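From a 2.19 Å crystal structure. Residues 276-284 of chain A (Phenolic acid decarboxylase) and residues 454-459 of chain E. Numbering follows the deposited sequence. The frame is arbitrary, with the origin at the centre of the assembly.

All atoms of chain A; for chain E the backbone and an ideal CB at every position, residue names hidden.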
ATOM      1  N   PHE A 276     -36.183 -17.550  -2.497  1.00 43.66           N
ATOM      2  CA  PHE A 276     -35.770 -18.583  -3.436  1.00 42.34           C
ATOM      3  C   PHE A 276     -34.271 -18.464  -3.657  1.00 40.71           C
ATOM      4  O   PHE A 276     -33.675 -17.405  -3.444  1.00 40.78           O
ATOM      5  CB  PHE A 276     -36.526 -18.475  -4.764  1.00 43.19           C
ATOM      6  CG  PHE A 276     -36.281 -19.629  -5.694  1.00 41.80           C
ATOM      7  CD1 PHE A 276     -36.799 -20.882  -5.413  1.00 40.92           C
ATOM      8  CD2 PHE A 276     -35.531 -19.463  -6.846  1.00 41.19           C
ATOM      9  CE1 PHE A 276     -36.576 -21.946  -6.263  1.00 39.83           C
ATOM     10  CE2 PHE A 276     -35.302 -20.524  -7.701  1.00 39.87           C
ATOM     11  CZ  PHE A 276     -35.827 -21.768  -7.409  1.00 39.33           C
ATOM     12  N   GLY A 277     -33.670 -19.571  -4.085  1.00 44.61           N
ATOM     13  CA  GLY A 277     -32.239 -19.586  -4.305  1.00 42.61           C
ATOM     14  C   GLY A 277     -31.831 -18.757  -5.508  1.00 42.11           C
ATOM     15  O   GLY A 277     -32.579 -18.592  -6.471  1.00 43.08           O
ATOM     16  N   GLU A 278     -30.615 -18.224  -5.441  1.00 57.07           N
ATOM     17  CA  GLU A 278     -30.017 -17.483  -6.539  1.00 56.25           C
ATOM     18  C   GLU A 278     -28.634 -18.059  -6.817  1.00 54.33           C
ATOM     19  O   GLU A 278     -28.076 -18.809  -6.011  1.00 53.84           O
ATOM     20  CB  GLU A 278     -29.953 -15.981  -6.228  1.00 56.89           C
ATOM     21  CG  GLU A 278     -31.330 -15.346  -6.049  1.00 59.11           C
ATOM     22  CD  GLU A 278     -31.271 -13.929  -5.515  1.00 59.76           C
ATOM     23  OE1 GLU A 278     -30.357 -13.626  -4.720  1.00 59.05           O
ATOM     24  OE2 GLU A 278     -32.144 -13.117  -5.890  1.00 61.12           O
ATOM     25  N   PHE A 279     -28.079 -17.707  -7.976  1.00 41.99           N
ATOM     26  CA  PHE A 279     -26.830 -18.320  -8.421  1.00 40.52           C
ATOM     27  C   PHE A 279     -25.608 -17.981  -7.561  1.00 39.90           C
ATOM     28  O   PHE A 279     -24.640 -18.752  -7.580  1.00 39.19           O
ATOM     29  CB  PHE A 279     -26.562 -17.972  -9.893  1.00 40.27           C
ATOM     30  CG  PHE A 279     -26.242 -16.524 -10.148  1.00 40.40           C
ATOM     31  CD1 PHE A 279     -24.933 -16.068 -10.103  1.00 39.40           C
ATOM     32  CD2 PHE A 279     -27.248 -15.626 -10.465  1.00 41.76           C
ATOM     33  CE1 PHE A 279     -24.638 -14.739 -10.346  1.00 39.51           C
ATOM     34  CE2 PHE A 279     -26.956 -14.296 -10.711  1.00 41.90           C
ATOM     35  CZ  PHE A 279     -25.649 -13.853 -10.651  1.00 40.67           C
ATOM     36  N   PRO A 280     -25.575 -16.875  -6.802  1.00 36.84           N
ATOM     37  CA  PRO A 280     -24.474 -16.704  -5.838  1.00 36.76           C
ATOM     38  C   PRO A 280     -24.479 -17.707  -4.694  1.00 37.40           C
ATOM     39  O   PRO A 280     -23.550 -17.686  -3.879  1.00 37.76           O
ATOM     40  CB  PRO A 280     -24.685 -15.276  -5.319  1.00 37.52           C
ATOM     41  CG  PRO A 280     -25.353 -14.590  -6.434  1.00 37.44           C
ATOM     42  CD  PRO A 280     -26.314 -15.608  -6.961  1.00 37.67           C
ATOM     43  N   GLY A 281     -25.485 -18.571  -4.598  1.00 38.49           N
ATOM     44  CA  GLY A 281     -25.468 -19.661  -3.649  1.00 38.98           C
ATOM     45  C   GLY A 281     -26.251 -19.453  -2.373  1.00 40.45           C
ATOM     46  O   GLY A 281     -26.121 -20.268  -1.453  1.00 40.93           O
ATOM     47  N   SER A 282     -27.059 -18.401  -2.284  1.00 42.36           N
ATOM     48  CA  SER A 282     -27.832 -18.118  -1.085  1.00 44.06           C
ATOM     49  C   SER A 282     -29.263 -17.762  -1.469  1.00 45.03           C
ATOM     50  O   SER A 282     -29.599 -17.613  -2.646  1.00 44.47           O
ATOM     51  CB  SER A 282     -27.196 -16.985  -0.266  1.00 44.95           C
ATOM     52  OG  SER A 282     -27.111 -15.790  -1.022  1.00 44.65           O
ATOM     53  N   TYR A 283     -30.111 -17.631  -0.451  1.00 42.62           N
ATOM     54  CA  TYR A 283     -31.514 -17.304  -0.666  1.00 44.14           C
ATOM     55  C   TYR A 283     -31.691 -15.826  -0.980  1.00 45.16           C
ATOM     56  O   TYR A 283     -30.990 -14.968  -0.434  1.00 45.31           O
ATOM     57  CB  TYR A 283     -32.349 -17.651   0.567  1.00 45.34           C
ATOM     58  CG  TYR A 283     -32.622 -19.122   0.748  1.00 44.14           C
ATOM     59  CD1 TYR A 283     -33.672 -19.741   0.080  1.00 44.13           C
ATOM     60  CD2 TYR A 283     -31.843 -19.892   1.603  1.00 43.09           C
ATOM     61  CE1 TYR A 283     -33.930 -21.088   0.247  1.00 43.07           C
ATOM     62  CE2 TYR A 283     -32.092 -21.238   1.777  1.00 42.10           C
ATOM     63  CZ  TYR A 283     -33.135 -21.832   1.096  1.00 42.10           C
ATOM     64  OH  TYR A 283     -33.384 -23.174   1.274  1.00 41.29           O
ATOM     65  N   SER A 284     -32.647 -15.533  -1.857  1.00 49.35           N
ATOM     66  CA  SER A 284     -33.116 -14.169  -2.024  1.00 50.62           C
ATOM     67  C   SER A 284     -33.963 -13.769  -0.820  1.00 53.28           C
ATOM     68  O   SER A 284     -34.197 -14.551   0.106  1.00 53.95           O
ATOM     69  CB  SER A 284     -33.921 -14.036  -3.314  1.00 50.92           C
ATOM     70  OG  SER A 284     -35.249 -14.497  -3.126  1.00 53.05           O
TER
ATOM     71  N   UNK E 454     -25.080 -10.235   5.471  1.00 58.68           N
ATOM     72  CA  UNK E 454     -25.170 -11.645   5.820  1.00 60.31           C
ATOM     73  C   UNK E 454     -26.172 -12.347   4.915  1.00 61.05           C
ATOM     74  O   UNK E 454     -27.293 -11.865   4.719  1.00 61.09           O
ATOM     75  CB  UNK E 454     -25.564 -11.814   7.289  1.00 60.31           C
ATOM     76  N   UNK E 455     -25.764 -13.484   4.363  1.00 49.21           N
ATOM     77  CA  UNK E 455     -26.614 -14.297   3.511  1.00 49.98           C
ATOM     78  C   UNK E 455     -26.893 -15.632   4.185  1.00 51.97           C
ATOM     79  O   UNK E 455     -26.090 -16.125   4.983  1.00 52.60           O
ATOM     80  CB  UNK E 455     -25.967 -14.508   2.141  1.00 49.98           C
ATOM     81  N   UNK E 456     -28.044 -16.212   3.862  1.00 40.04           N
ATOM     82  CA  UNK E 456     -28.370 -17.575   4.261  1.00 41.70           C
ATOM     83  C   UNK E 456     -28.062 -18.483   3.078  1.00 41.42           C
ATOM     84  O   UNK E 456     -28.753 -18.435   2.055  1.00 40.98           O
ATOM     85  CB  UNK E 456     -29.831 -17.702   4.698  1.00 41.70           C
ATOM     86  N   UNK E 457     -27.022 -19.299   3.215  1.00 41.25           N
ATOM     87  CA  UNK E 457     -26.615 -20.179   2.132  1.00 40.83           C
ATOM     88  C   UNK E 457     -27.695 -21.214   1.836  1.00 41.47           C
ATOM     89  O   UNK E 457     -28.574 -21.492   2.656  1.00 42.58           O
ATOM     90  CB  UNK E 457     -25.296 -20.873   2.477  1.00 40.83           C
ATOM     91  N   UNK E 458     -27.614 -21.789   0.636  1.00 40.70           N
ATOM     92  CA  UNK E 458     -28.534 -22.842   0.212  1.00 41.02           C
ATOM     93  C   UNK E 458     -27.957 -24.184   0.652  1.00 40.71           C
ATOM     94  O   UNK E 458     -27.341 -24.920  -0.121  1.00 39.44           O
ATOM     95  CB  UNK E 458     -28.761 -22.809  -1.301  1.00 41.02           C
ATOM     96  N   UNK E 459     -28.155 -24.495   1.934  1.00 48.02           N
ATOM     97  CA  UNK E 459     -27.709 -25.759   2.509  1.00 47.50           C
ATOM     98  C   UNK E 459     -28.280 -26.923   1.706  1.00 47.02           C
ATOM     99  O   UNK E 459     -29.402 -26.828   1.191  1.00 47.78           O
ATOM    100  CB  UNK E 459     -28.124 -25.864   3.978  1.00 47.50           C
TER

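At position 454 the ideal CB has nothing of chain A within 5.5 Å, and the backbone angles (-76/132) are ordinary for an extended chain. Almost any residue would serve, polar ones most comfortably; the residue is Glu454(E), which makes no contact with chain A.

Position 455 points its CB toward chain A, where the ideal CB lies 3.6 Å from Ser282(A) OG. A small or beta-branched side chain fits a neighbour this close, and phi/psi of -114/152 favours branching. Serine, threonine or valine would all be reasonable. The residue is Thr455(E), with chi1 in the p well.

At position 456 the backbone does the binding. Its O accepts a hydrogen bond from Tyr283(A) N (3.0 Å, 162°), and the two chains meet here in a single bridge that pairs Ser282(A) with position 457. The O of water 1 accepts from the backbone N of position 456 (2.9 Å) and donates to Tyr283(A) O (2.7 Å). Because these bonds use main-chain atoms, they demand little of the side chain. The CB points sideways, 4.3 Å from Tyr283(A) CD2, so a flexible chain with aliphatic carbons, such as Gln, Glu, Lys, Arg or Met, could pack its first carbons against the CD2 corner of the ring. The residue is Gln456(E): its CG packs 3.8 Å from Tyr283(A) CD2, while its NE2 donates to the backbone O of position 457 (3.0 Å).

Position 457 has its CA 4.0 Å from Ser282(A) CA. Its CB points away overall, yet lies 4.1 Å from Gly281(A) O. Many residues could be accommodated, including apolar ones able to turn back. Leu457(E) does so: with chi1 m and chi2 t, its CD2 comes to 3.6 Å from Gly281(A) O.

Position 458 is anchored by its N, which donates to Gly281(A) O (3.0 Å, 154°). The CB leaves sideways, 4.8 Å from Tyr283(A) CE2, and beyond it lie the tyrosine ring and the side-chain-free Gly277(A). This apolar hollow suits leucine, methionine or perhaps isoleucine. Leu458(E) loses the most area to the other stretch, 106 Å². Its CD2 stands 3.4 Å from the Tyr283(A) ring centroid and 5° off the normal, a CH-pi contact over the face, and also 3.6 Å from Gly277(A) CA. A CB on Gly277(A) would fall 2.9 Å from Leu458(E) CD1, a clash, so the glycine makes room for the leucine.

Position 459 again finds no chain A atom within 5.5 Å of its ideal CB, so polar residues are natural. Asp459(E) leaves its carboxylate clear of chain A.

Chain E (454-459) ETQLLD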
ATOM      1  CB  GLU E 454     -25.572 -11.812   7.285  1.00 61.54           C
ATOM      2  CG  GLU E 454     -24.468 -12.371   8.164  1.00 62.09           C
ATOM      3  CD  GLU E 454     -24.623 -11.976   9.620  1.00 62.33           C
ATOM      4  OE1 GLU E 454     -25.738 -11.565  10.013  1.00 62.37           O
ATOM      5  OE2 GLU E 454     -23.628 -12.074  10.371  1.00 62.33           O
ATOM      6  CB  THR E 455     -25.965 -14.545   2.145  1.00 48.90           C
ATOM      7  OG1 THR E 455     -24.711 -15.218   2.324  1.00 48.82           O
ATOM      8  CG2 THR E 455     -25.732 -13.230   1.414  1.00 46.97           C
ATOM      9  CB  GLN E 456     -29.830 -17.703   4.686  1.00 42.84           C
ATOM     10  CG  GLN E 456     -30.249 -19.142   4.950  1.00 44.07           C
ATOM     11  CD  GLN E 456     -29.370 -19.819   5.985  1.00 44.73           C
ATOM     12  OE1 GLN E 456     -29.252 -19.349   7.117  1.00 44.99           O
ATOM     13  NE2 GLN E 456     -28.744 -20.925   5.601  1.00 44.89           N
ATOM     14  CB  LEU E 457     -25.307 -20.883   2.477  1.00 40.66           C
ATOM     15  CG  LEU E 457     -24.082 -19.977   2.514  1.00 39.90           C
ATOM     16  CD1 LEU E 457     -22.921 -20.723   3.119  1.00 38.25           C
ATOM     17  CD2 LEU E 457     -23.744 -19.492   1.114  1.00 38.11           C
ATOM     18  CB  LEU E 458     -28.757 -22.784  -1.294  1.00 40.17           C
ATOM     19  CG  LEU E 458     -29.391 -21.507  -1.848  1.00 39.98           C
ATOM     20  CD1 LEU E 458     -29.122 -21.374  -3.339  1.00 38.99           C
ATOM     21  CD2 LEU E 458     -30.881 -21.495  -1.574  1.00 40.87           C
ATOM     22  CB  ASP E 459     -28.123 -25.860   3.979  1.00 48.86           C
ATOM     23  CG  ASP E 459     -27.511 -24.764   4.835  1.00 49.55           C
ATOM     24  OD1 ASP E 459     -26.316 -24.457   4.642  1.00 48.46           O
ATOM     25  OD2 ASP E 459     -28.226 -24.213   5.702  1.00 50.96           O
TER
HETATM   26  O   HOH W   1     -29.963 -15.055   2.010  1.00 43.41           O
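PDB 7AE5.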